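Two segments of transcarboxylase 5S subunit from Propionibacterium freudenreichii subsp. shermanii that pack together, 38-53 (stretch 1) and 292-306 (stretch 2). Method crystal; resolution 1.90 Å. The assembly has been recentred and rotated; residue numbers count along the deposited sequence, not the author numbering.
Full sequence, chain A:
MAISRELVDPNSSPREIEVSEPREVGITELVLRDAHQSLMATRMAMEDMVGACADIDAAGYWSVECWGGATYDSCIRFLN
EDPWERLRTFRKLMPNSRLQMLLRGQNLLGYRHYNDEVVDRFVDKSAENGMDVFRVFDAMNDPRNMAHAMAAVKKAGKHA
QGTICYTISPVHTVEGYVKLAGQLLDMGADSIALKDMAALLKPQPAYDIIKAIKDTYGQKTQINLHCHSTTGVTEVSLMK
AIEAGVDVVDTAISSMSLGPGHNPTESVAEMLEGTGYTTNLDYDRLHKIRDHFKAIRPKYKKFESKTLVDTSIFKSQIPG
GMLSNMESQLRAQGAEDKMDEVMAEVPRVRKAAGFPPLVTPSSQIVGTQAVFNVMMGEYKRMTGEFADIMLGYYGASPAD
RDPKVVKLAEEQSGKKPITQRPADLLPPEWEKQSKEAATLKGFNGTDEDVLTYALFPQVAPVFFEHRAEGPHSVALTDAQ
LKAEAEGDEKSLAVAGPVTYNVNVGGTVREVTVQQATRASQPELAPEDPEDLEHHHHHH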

ATOM      1  N   SER A  38     -14.298   3.425  -5.514  1.00 12.59           N
ATOM      2  CA  SER A  38     -13.796   2.840  -4.263  1.00 13.45           C
ATOM      3  C   SER A  38     -13.117   3.875  -3.365  1.00 14.80           C
ATOM      4  O   SER A  38     -13.166   3.754  -2.143  1.00 16.58           O
ATOM      5  CB  SER A  38     -12.787   1.732  -4.587  1.00 14.33           C
ATOM      6  OG  SER A  38     -13.385   0.735  -5.402  1.00 15.85           O
ATOM      7  N   LEU A  39     -12.502   4.898  -3.948  1.00  8.25           N
ATOM      8  CA  LEU A  39     -11.750   5.847  -3.114  1.00 10.30           C
ATOM      9  C   LEU A  39     -12.480   7.169  -2.865  1.00 17.67           C
ATOM     10  O   LEU A  39     -12.207   7.829  -1.862  1.00 16.12           O
ATOM     11  CB  LEU A  39     -10.395   6.136  -3.761  1.00 11.15           C
ATOM     12  CG  LEU A  39      -9.429   4.946  -3.758  1.00 10.65           C
ATOM     13  CD1 LEU A  39      -8.238   5.235  -4.638  1.00 14.37           C
ATOM     14  CD2 LEU A  39      -8.999   4.656  -2.320  1.00 17.19           C
HETATM   15  N   MSE A  40     -13.390   7.580  -3.744  1.00 12.83           N
HETATM   16  CA  MSE A  40     -14.021   8.890  -3.524  1.00 14.74           C
HETATM   17  C   MSE A  40     -15.514   8.899  -3.863  1.00 11.40           C
HETATM   18  O   MSE A  40     -16.031   9.836  -4.468  1.00 15.49           O
HETATM   19  CB  MSE A  40     -13.242   9.977  -4.272  1.00 20.25           C
HETATM   20  CG  MSE A  40     -12.954   9.711  -5.718  1.00 29.12           C
HETATM   21 SE   MSE A  40     -11.184  10.434  -6.199  1.00 49.23          SE
HETATM   22  CE  MSE A  40     -10.082   8.988  -5.604  1.00 37.73           C
ATOM     23  N   ALA A  41     -16.177   7.827  -3.451  1.00 10.87           N
ATOM     24  CA  ALA A  41     -17.631   7.648  -3.569  1.00 13.31           C
ATOM     25  C   ALA A  41     -18.155   7.865  -4.991  1.00 14.03           C
ATOM     26  O   ALA A  41     -19.250   8.397  -5.167  1.00 14.68           O
ATOM     27  CB  ALA A  41     -18.333   8.608  -2.583  1.00 15.66           C
ATOM     28  N   THR A  42     -17.381   7.472  -6.002  1.00 14.01           N
ATOM     29  CA  THR A  42     -17.814   7.554  -7.406  1.00 12.59           C
ATOM     30  C   THR A  42     -18.149   8.989  -7.822  1.00 15.52           C
ATOM     31  O   THR A  42     -18.883   9.190  -8.788  1.00 13.08           O
ATOM     32  CB  THR A  42     -19.105   6.708  -7.645  1.00 16.36           C
ATOM     33  OG1 THR A  42     -19.161   5.607  -6.725  1.00 17.20           O
ATOM     34  CG2 THR A  42     -19.124   6.165  -9.058  1.00 15.86           C
ATOM     35  N   ARG A  43     -17.572   9.988  -7.161  1.00 13.88           N
ATOM     36  CA  ARG A  43     -17.918  11.383  -7.467  1.00 12.30           C
ATOM     37  C   ARG A  43     -17.058  12.009  -8.569  1.00 16.89           C
ATOM     38  O   ARG A  43     -17.260  13.173  -8.907  1.00 15.36           O
ATOM     39  CB  ARG A  43     -17.792  12.243  -6.211  1.00 14.48           C
ATOM     40  CG  ARG A  43     -18.784  11.931  -5.095  1.00 12.08           C
ATOM     41  CD  ARG A  43     -20.213  12.084  -5.588  1.00 15.20           C
ATOM     42  NE  ARG A  43     -21.153  12.324  -4.492  1.00 14.21           N
ATOM     43  CZ  ARG A  43     -21.572  11.426  -3.612  1.00 17.41           C
ATOM     44  NH1 ARG A  43     -21.150  10.170  -3.666  1.00 18.91           N
ATOM     45  NH2 ARG A  43     -22.430  11.798  -2.670  1.00 17.13           N
HETATM   46  N   MSE A  44     -16.128  11.269  -9.157  1.00 14.02           N
HETATM   47  CA  MSE A  44     -15.245  11.863 -10.171  1.00 17.23           C
HETATM   48  C   MSE A  44     -16.033  12.478 -11.331  1.00 17.74           C
HETATM   49  O   MSE A  44     -16.814  11.804 -11.998  1.00 17.17           O
HETATM   50  CB  MSE A  44     -14.285  10.831 -10.747  1.00 19.25           C
HETATM   51  CG  MSE A  44     -13.433  11.424 -11.835  1.00 22.26           C
HETATM   52 SE   MSE A  44     -11.833  12.136 -11.073  1.00 43.95          SE
HETATM   53  CE  MSE A  44     -10.876  10.560 -11.204  1.00 17.27           C
ATOM     54  N   ALA A  45     -15.764  13.751 -11.600  1.00 15.47           N
ATOM     55  CA  ALA A  45     -16.443  14.475 -12.685  1.00 15.27           C
ATOM     56  C   ALA A  45     -15.739  14.195 -14.013  1.00 17.22           C
ATOM     57  O   ALA A  45     -14.513  14.104 -14.077  1.00 15.14           O
ATOM     58  CB  ALA A  45     -16.435  15.969 -12.396  1.00 17.25           C
HETATM   59  N   MSE A  46     -16.529  14.099 -15.077  1.00 16.23           N
HETATM   60  CA  MSE A  46     -15.997  13.823 -16.418  1.00 21.04           C
HETATM   61  C   MSE A  46     -14.943  14.870 -16.789  1.00 20.09           C
HETATM   62  O   MSE A  46     -13.925  14.544 -17.398  1.00 17.75           O
HETATM   63  CB  MSE A  46     -17.135  13.828 -17.448  1.00 25.43           C
HETATM   64  CG  MSE A  46     -16.680  13.424 -18.837  1.00 29.22           C
HETATM   65 SE   MSE A  46     -15.869  11.627 -18.808  1.00 43.89          SE
HETATM   66  CE  MSE A  46     -16.355  11.076 -20.608  1.00 28.57           C
ATOM     67  N   GLU A  47     -15.176  16.122 -16.397  1.00 17.04           N
ATOM     68  CA  GLU A  47     -14.244  17.219 -16.697  1.00 15.93           C
ATOM     69  C   GLU A  47     -12.849  16.918 -16.144  1.00 17.66           C
ATOM     70  O   GLU A  47     -11.842  17.340 -16.709  1.00 15.72           O
ATOM     71  CB  GLU A  47     -14.763  18.537 -16.089  1.00 19.60           C
ATOM     72  CG  GLU A  47     -14.981  18.483 -14.577  1.00 26.97           C
ATOM     73  CD  GLU A  47     -15.747  19.683 -14.016  0.50 27.97           C
ATOM     74  OE1 GLU A  47     -16.881  19.942 -14.482  0.50 28.02           O
ATOM     75  OE2 GLU A  47     -15.218  20.354 -13.097  0.50 23.94           O
ATOM     76  N   ASP A  48     -12.785  16.171 -15.047  1.00 16.05           N
ATOM     77  CA  ASP A  48     -11.499  15.870 -14.402  1.00 16.31           C
ATOM     78  C   ASP A  48     -10.846  14.610 -14.977  1.00 17.89           C
ATOM     79  O   ASP A  48      -9.717  14.283 -14.609  1.00 20.81           O
ATOM     80  CB  ASP A  48     -11.698  15.700 -12.886  1.00 16.30           C
ATOM     81  CG  ASP A  48     -11.949  17.032 -12.166  1.00 21.26           C
ATOM     82  OD1 ASP A  48     -11.369  18.054 -12.580  1.00 20.28           O
ATOM     83  OD2 ASP A  48     -12.708  17.060 -11.169  1.00 17.80           O
HETATM   84  N   MSE A  49     -11.517  13.910 -15.887  1.00 16.39           N
HETATM   85  CA  MSE A  49     -10.961  12.663 -16.437  1.00 18.18           C
HETATM   86  C   MSE A  49     -10.562  12.770 -17.911  1.00 19.26           C
HETATM   87  O   MSE A  49      -9.570  12.172 -18.322  1.00 17.52           O
HETATM   88  CB  MSE A  49     -11.981  11.516 -16.326  1.00 18.22           C
HETATM   89  CG  MSE A  49     -12.380  11.114 -14.924  1.00 24.23           C
HETATM   90 SE   MSE A  49     -13.535   9.511 -14.937  1.00 32.64          SE
HETATM   91  CE  MSE A  49     -15.271  10.361 -15.101  1.00 24.95           C
ATOM     92  N   VAL A  50     -11.327  13.505 -18.717  1.00 19.74           N
ATOM     93  CA  VAL A  50     -11.078  13.559 -20.166  1.00 22.63           C
ATOM     94  C   VAL A  50      -9.637  13.928 -20.525  1.00 20.40           C
ATOM     95  O   VAL A  50      -9.113  13.450 -21.529  1.00 17.73           O
ATOM     96  CB  VAL A  50     -12.041  14.527 -20.902  1.00 26.99           C
ATOM     97  CG1 VAL A  50     -13.468  13.988 -20.816  1.00 30.96           C
ATOM     98  CG2 VAL A  50     -11.943  15.930 -20.319  1.00 25.23           C
ATOM     99  N   GLY A  51      -9.004  14.775 -19.724  1.00 19.16           N
ATOM    100  CA  GLY A  51      -7.640  15.175 -20.015  1.00 15.93           C
ATOM    101  C   GLY A  51      -6.597  14.067 -20.003  1.00 17.65           C
ATOM    102  O   GLY A  51      -5.491  14.256 -20.507  1.00 18.02           O
ATOM    103  N   ALA A  52      -6.935  12.903 -19.458  1.00 15.26           N
ATOM    104  CA  ALA A  52      -5.968  11.797 -19.394  1.00 14.02           C
ATOM    105  C   ALA A  52      -6.302  10.710 -20.419  1.00 12.14           C
ATOM    106  O   ALA A  52      -5.535   9.764 -20.591  1.00 15.31           O
ATOM    107  CB  ALA A  52      -5.973  11.187 -17.981  1.00 14.78           C
ATOM    108  N   CYS A  53      -7.426  10.845 -21.114  1.00 15.59           N
ATOM    109  CA  CYS A  53      -7.873   9.800 -22.048  1.00 17.51           C
ATOM    110  C   CYS A  53      -6.867   9.515 -23.166  1.00 16.46           C
ATOM    111  O   CYS A  53      -6.629   8.355 -23.499  1.00 15.11           O
ATOM    112  CB  CYS A  53      -9.239  10.156 -22.631  1.00 16.61           C
ATOM    113  SG  CYS A  53     -10.596   9.864 -21.460  1.00 25.38           S
ATOM    114  N   HIS A 292      -1.492  13.545 -13.875  1.00 11.80           N
ATOM    115  CA  HIS A 292      -2.808  14.143 -14.140  1.00 12.63           C
ATOM    116  C   HIS A 292      -3.723  13.957 -12.928  1.00 14.74           C
ATOM    117  O   HIS A 292      -4.319  14.911 -12.432  1.00 15.71           O
ATOM    118  CB  HIS A 292      -3.467  13.467 -15.337  1.00 11.86           C
ATOM    119  CG  HIS A 292      -4.846  13.973 -15.610  1.00 15.50           C
ATOM    120  ND1 HIS A 292      -5.085  15.103 -16.360  1.00 20.73           N
ATOM    121  CD2 HIS A 292      -6.055  13.552 -15.168  1.00 17.78           C
ATOM    122  CE1 HIS A 292      -6.382  15.361 -16.367  1.00 19.45           C
ATOM    123  NE2 HIS A 292      -6.993  14.435 -15.649  1.00 18.85           N
ATOM    124  N   PHE A 293      -3.842  12.722 -12.452  1.00 11.73           N
ATOM    125  CA  PHE A 293      -4.762  12.471 -11.333  1.00 12.83           C
ATOM    126  C   PHE A 293      -4.191  12.951  -9.998  1.00 12.52           C
ATOM    127  O   PHE A 293      -4.948  13.248  -9.076  1.00 13.99           O
ATOM    128  CB  PHE A 293      -5.168  11.001 -11.288  1.00 13.18           C
ATOM    129  CG  PHE A 293      -6.126  10.629 -12.390  1.00 14.85           C
ATOM    130  CD1 PHE A 293      -5.679   9.976 -13.529  1.00 11.48           C
ATOM    131  CD2 PHE A 293      -7.457  11.051 -12.335  1.00 13.04           C
ATOM    132  CE1 PHE A 293      -6.541   9.750 -14.617  1.00 14.83           C
ATOM    133  CE2 PHE A 293      -8.329  10.836 -13.413  1.00 15.13           C
ATOM    134  CZ  PHE A 293      -7.869  10.186 -14.559  1.00 11.03           C
ATOM    135  N   LYS A 294      -2.874  13.048  -9.886  1.00 12.88           N
ATOM    136  CA  LYS A 294      -2.283  13.519  -8.626  1.00 12.87           C
ATOM    137  C   LYS A 294      -2.717  14.965  -8.375  1.00 15.46           C
ATOM    138  O   LYS A 294      -2.957  15.369  -7.237  1.00 16.53           O
ATOM    139  CB  LYS A 294      -0.754  13.447  -8.685  1.00 12.02           C
ATOM    140  CG  LYS A 294      -0.112  13.930  -7.390  1.00 23.86           C
ATOM    141  CD  LYS A 294       1.406  13.862  -7.418  1.00 30.65           C
ATOM    142  CE  LYS A 294       1.979  14.361  -6.091  1.00 37.62           C
ATOM    143  NZ  LYS A 294       1.360  13.697  -4.891  1.00 36.81           N
ATOM    144  N   ALA A 295      -2.836  15.733  -9.448  1.00 13.60           N
ATOM    145  CA  ALA A 295      -3.225  17.147  -9.353  1.00 14.81           C
ATOM    146  C   ALA A 295      -4.725  17.293  -9.089  1.00 17.86           C
ATOM    147  O   ALA A 295      -5.168  18.273  -8.492  1.00 22.30           O
ATOM    148  CB  ALA A 295      -2.851  17.867 -10.659  1.00 19.08           C
ATOM    149  N   ILE A 296      -5.511  16.307  -9.497  1.00 18.27           N
ATOM    150  CA  ILE A 296      -6.973  16.382  -9.357  1.00 18.84           C
ATOM    151  C   ILE A 296      -7.488  15.776  -8.049  1.00 18.87           C
ATOM    152  O   ILE A 296      -8.469  16.261  -7.485  1.00 15.08           O
ATOM    153  CB  ILE A 296      -7.636  15.656 -10.559  1.00 23.98           C
ATOM    154  CG1 ILE A 296      -7.632  16.592 -11.766  1.00 26.25           C
ATOM    155  CG2 ILE A 296      -9.039  15.145 -10.200  1.00 26.56           C
ATOM    156  CD1 ILE A 296      -8.061  15.932 -13.035  1.00 36.54           C
ATOM    157  N   ARG A 297      -6.829  14.754  -7.528  1.00 16.20           N
ATOM    158  CA  ARG A 297      -7.363  14.049  -6.353  1.00 12.00           C
ATOM    159  C   ARG A 297      -7.601  14.929  -5.122  1.00 12.08           C
ATOM    160  O   ARG A 297      -8.592  14.733  -4.419  1.00 12.41           O
ATOM    161  CB  ARG A 297      -6.481  12.860  -5.999  1.00 14.50           C
ATOM    162  CG  ARG A 297      -7.069  12.010  -4.884  1.00 12.59           C
ATOM    163  CD  ARG A 297      -6.251  10.764  -4.671  1.00 16.07           C
ATOM    164  NE  ARG A 297      -6.813   9.954  -3.603  1.00 14.99           N
ATOM    165  CZ  ARG A 297      -6.338   8.766  -3.250  1.00 17.31           C
ATOM    166  NH1 ARG A 297      -5.294   8.248  -3.898  1.00 14.93           N
ATOM    167  NH2 ARG A 297      -6.890   8.107  -2.242  1.00 14.40           N
ATOM    168  N   PRO A 298      -6.717  15.900  -4.820  1.00 15.10           N
ATOM    169  CA  PRO A 298      -6.981  16.715  -3.622  1.00 14.08           C
ATOM    170  C   PRO A 298      -8.347  17.405  -3.570  1.00 16.85           C
ATOM    171  O   PRO A 298      -8.865  17.684  -2.490  1.00 14.33           O
ATOM    172  CB  PRO A 298      -5.822  17.717  -3.620  1.00 19.14           C
ATOM    173  CG  PRO A 298      -4.720  16.946  -4.293  1.00 18.63           C
ATOM    174  CD  PRO A 298      -5.456  16.315  -5.455  1.00 14.04           C
ATOM    175  N   LYS A 299      -8.935  17.669  -4.736  1.00 11.96           N
ATOM    176  CA  LYS A 299     -10.243  18.339  -4.804  1.00 17.97           C
ATOM    177  C   LYS A 299     -11.369  17.442  -4.283  1.00 15.15           C
ATOM    178  O   LYS A 299     -12.463  17.923  -3.994  1.00 15.08           O
ATOM    179  CB  LYS A 299     -10.571  18.752  -6.245  1.00 14.41           C
ATOM    180  CG  LYS A 299      -9.578  19.724  -6.858  1.00 20.71           C
ATOM    181  CD  LYS A 299     -10.066  20.273  -8.202  1.00 28.15           C
ATOM    182  CE  LYS A 299     -10.359  19.187  -9.225  1.00 30.08           C
ATOM    183  NZ  LYS A 299     -10.748  19.788 -10.541  1.00 31.20           N
ATOM    184  N   TYR A 300     -11.107  16.144  -4.142  1.00 12.28           N
ATOM    185  CA  TYR A 300     -12.144  15.203  -3.695  1.00 11.81           C
ATOM    186  C   TYR A 300     -11.935  14.780  -2.239  1.00 11.52           C
ATOM    187  O   TYR A 300     -12.514  13.792  -1.791  1.00 14.91           O
ATOM    188  CB  TYR A 300     -12.131  13.964  -4.606  1.00 13.11           C
ATOM    189  CG  TYR A 300     -12.622  14.276  -6.004  1.00 11.18           C
ATOM    190  CD1 TYR A 300     -11.768  14.826  -6.969  1.00 13.60           C
ATOM    191  CD2 TYR A 300     -13.969  14.095  -6.334  1.00 12.54           C
ATOM    192  CE1 TYR A 300     -12.256  15.192  -8.232  1.00 12.99           C
ATOM    193  CE2 TYR A 300     -14.462  14.455  -7.580  1.00 14.04           C
ATOM    194  CZ  TYR A 300     -13.613  15.000  -8.519  1.00 11.17           C
ATOM    195  OH  TYR A 300     -14.124  15.354  -9.740  1.00 13.43           O
ATOM    196  N   LYS A 301     -11.159  15.549  -1.484  1.00 12.86           N
ATOM    197  CA  LYS A 301     -10.847  15.186  -0.095  1.00 16.05           C
ATOM    198  C   LYS A 301     -12.099  14.959   0.758  1.00 17.05           C
ATOM    199  O   LYS A 301     -12.078  14.126   1.661  1.00 16.57           O
ATOM    200  CB  LYS A 301      -9.978  16.254   0.570  1.00 20.20           C
ATOM    201  CG  LYS A 301     -10.646  17.603   0.731  1.00 28.55           C
ATOM    202  CD  LYS A 301      -9.728  18.555   1.483  1.00 37.96           C
ATOM    203  CE  LYS A 301      -9.357  17.984   2.849  1.00 42.64           C
ATOM    204  NZ  LYS A 301      -8.455  18.884   3.629  1.00 48.47           N
ATOM    205  N   LYS A 302     -13.184  15.686   0.503  1.00 14.82           N
ATOM    206  CA  LYS A 302     -14.394  15.526   1.326  1.00 16.85           C
ATOM    207  C   LYS A 302     -15.018  14.140   1.147  1.00 16.53           C
ATOM    208  O   LYS A 302     -15.905  13.762   1.910  1.00 15.67           O
ATOM    209  CB  LYS A 302     -15.458  16.583   0.970  1.00 18.54           C
ATOM    210  CG  LYS A 302     -15.076  18.050   1.205  1.00 18.07           C
ATOM    211  CD  LYS A 302     -14.779  18.347   2.680  1.00 21.59           C
ATOM    212  CE  LYS A 302     -14.495  19.841   2.889  1.00 24.92           C
ATOM    213  NZ  LYS A 302     -14.351  20.177   4.335  1.00 27.55           N
ATOM    214  N   PHE A 303     -14.592  13.373   0.144  1.00 16.92           N
ATOM    215  CA  PHE A 303     -15.208  12.055  -0.074  1.00 13.07           C
ATOM    216  C   PHE A 303     -14.225  10.912   0.195  1.00 18.49           C
ATOM    217  O   PHE A 303     -14.556   9.751  -0.043  1.00 19.22           O
ATOM    218  CB  PHE A 303     -15.714  11.923  -1.524  1.00 14.91           C
ATOM    219  CG  PHE A 303     -16.694  12.987  -1.930  1.00 13.43           C
ATOM    220  CD1 PHE A 303     -16.263  14.135  -2.585  1.00 17.49           C
ATOM    221  CD2 PHE A 303     -18.045  12.846  -1.639  1.00 16.10           C
ATOM    222  CE1 PHE A 303     -17.167  15.135  -2.949  1.00 15.95           C
ATOM    223  CE2 PHE A 303     -18.967  13.838  -1.993  1.00 15.78           C
ATOM    224  CZ  PHE A 303     -18.530  14.984  -2.647  1.00 16.24           C
ATOM    225  N   GLU A 304     -13.033  11.207   0.710  1.00 19.01           N
ATOM    226  CA  GLU A 304     -12.018  10.170   0.950  1.00 21.50           C
ATOM    227  C   GLU A 304     -12.304   9.358   2.215  1.00 27.86           C
ATOM    228  O   GLU A 304     -13.015   9.803   3.114  1.00 23.95           O
ATOM    229  CB  GLU A 304     -10.634  10.807   1.105  1.00 24.80           C
ATOM    230  CG  GLU A 304     -10.096  11.532  -0.108  1.00 30.81           C
ATOM    231  CD  GLU A 304      -9.294  10.624  -1.034  1.00 35.15           C
ATOM    232  OE1 GLU A 304      -8.819   9.561  -0.576  1.00 35.28           O
ATOM    233  OE2 GLU A 304      -9.122  10.986  -2.217  1.00 35.40           O
ATOM    234  N   SER A 305     -11.709   8.158   2.267  1.00 28.17           N
ATOM    235  CA  SER A 305     -11.809   7.241   3.413  1.00 31.38           C
ATOM    236  C   SER A 305     -10.583   7.450   4.302  1.00 31.60           C
ATOM    237  O   SER A 305      -9.582   8.011   3.858  1.00 29.35           O
ATOM    238  CB  SER A 305     -11.847   5.785   2.945  1.00 36.34           C
ATOM    239  OG  SER A 305     -13.101   5.475   2.371  1.00 47.24           O
ATOM    240  N   LYS A 306     -10.629   6.952   5.536  1.00 33.38           N
ATOM    241  CA  LYS A 306      -9.525   7.190   6.477  1.00 34.40           C
ATOM    242  C   LYS A 306      -8.729   5.932   6.838  1.00 33.69           C
ATOM    243  O   LYS A 306      -7.884   5.991   7.729  1.00 36.49           O
ATOM    244  CB  LYS A 306     -10.087   7.832   7.746  1.00 38.93           C
ATOM    245  CG  LYS A 306     -10.725   9.197   7.492  1.00 46.84           C
ATOM    246  CD  LYS A 306     -11.385   9.776   8.735  1.00 51.48           C
ATOM    247  CE  LYS A 306     -12.576   8.940   9.170  1.00 56.37           C
ATOM    248  NZ  LYS A 306     -13.666   8.971   8.147  1.00 58.13           N
TER
HETATM  249  O   HOH W   1     -10.352   7.420   0.049  1.00 26.16           O

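The polar logic of this contact centres on D48, a buried carboxylate whose two oxygens are each given a partner from the other stretch. OD1 takes the charged bond, a salt bridge from K299 NZ to D48 OD1 at 2.7 Å. OD2 accepts from the phenol, with Y300 OH to D48 OD2 at 2.6 Å, the oxygen lying near the plane of the tyrosine ring, at its edge. The same hydroxyl is an acceptor as well: A45 N donates to Y300 OH at 3.0 Å with a nearly straight angle of 166°. Having spent its proton on the acid, the phenol oxygen still has lone pairs to offer, so one side-chain oxygen joins a backbone amide to a carboxylate. D48 also turns its carbonyl to the partner, where H292 NE2 donates to D48 O at 2.9 Å, although that oxygen sits too close to a neighbouring atom for its position to be fully trusted.

The H292 ring is used twice. Its edge serves the D48 carbonyl, while the methyl of A52 lies over one face, with A52 CB 3.7 Å from H292 CD2. G51 passes beside the same ring, and its lack of a side chain matters: an ideal CB would stand 2.9 Å from H292 CE1, a clash.

At the other end, a charged pair is satisfied within stretch 2. R297 and E304 form a two-pronged pair, R297 NE to E304 OE2 and R297 NH2 to E304 OE1, both 2.9 Å. The R297 guanidinium also has L39 CD1 over one face, 4.0 Å from R297 NH2. Water 1 completes the arrangement, donating to L39 O and to E304 OE1 and accepting from S305 N, each at 2.7 Å; it thereby serves the L39 carbonyl at the end of its helix.

R43 combines polar and apolar contacts in a similar way. Its NH1 donates back to A41 O at 3.0 Å, within the type I' turn from M40 to R43, and its aliphatic part covers the F303 ring, with R43 CG 3.7 Å from the ring centroid and only 14° off the normal.

Between these polar sites the filling is largely selenomethionine and aromatic. M40 and M44 both approach the Y300 ring obliquely, their SE atoms 4.8 and 4.7 Å from its centroid, and M44 CE reaches F293 CE2 at 3.4 Å. Thus the tyrosine packs through its ring while its hydroxyl satisfies both a donor and an acceptor.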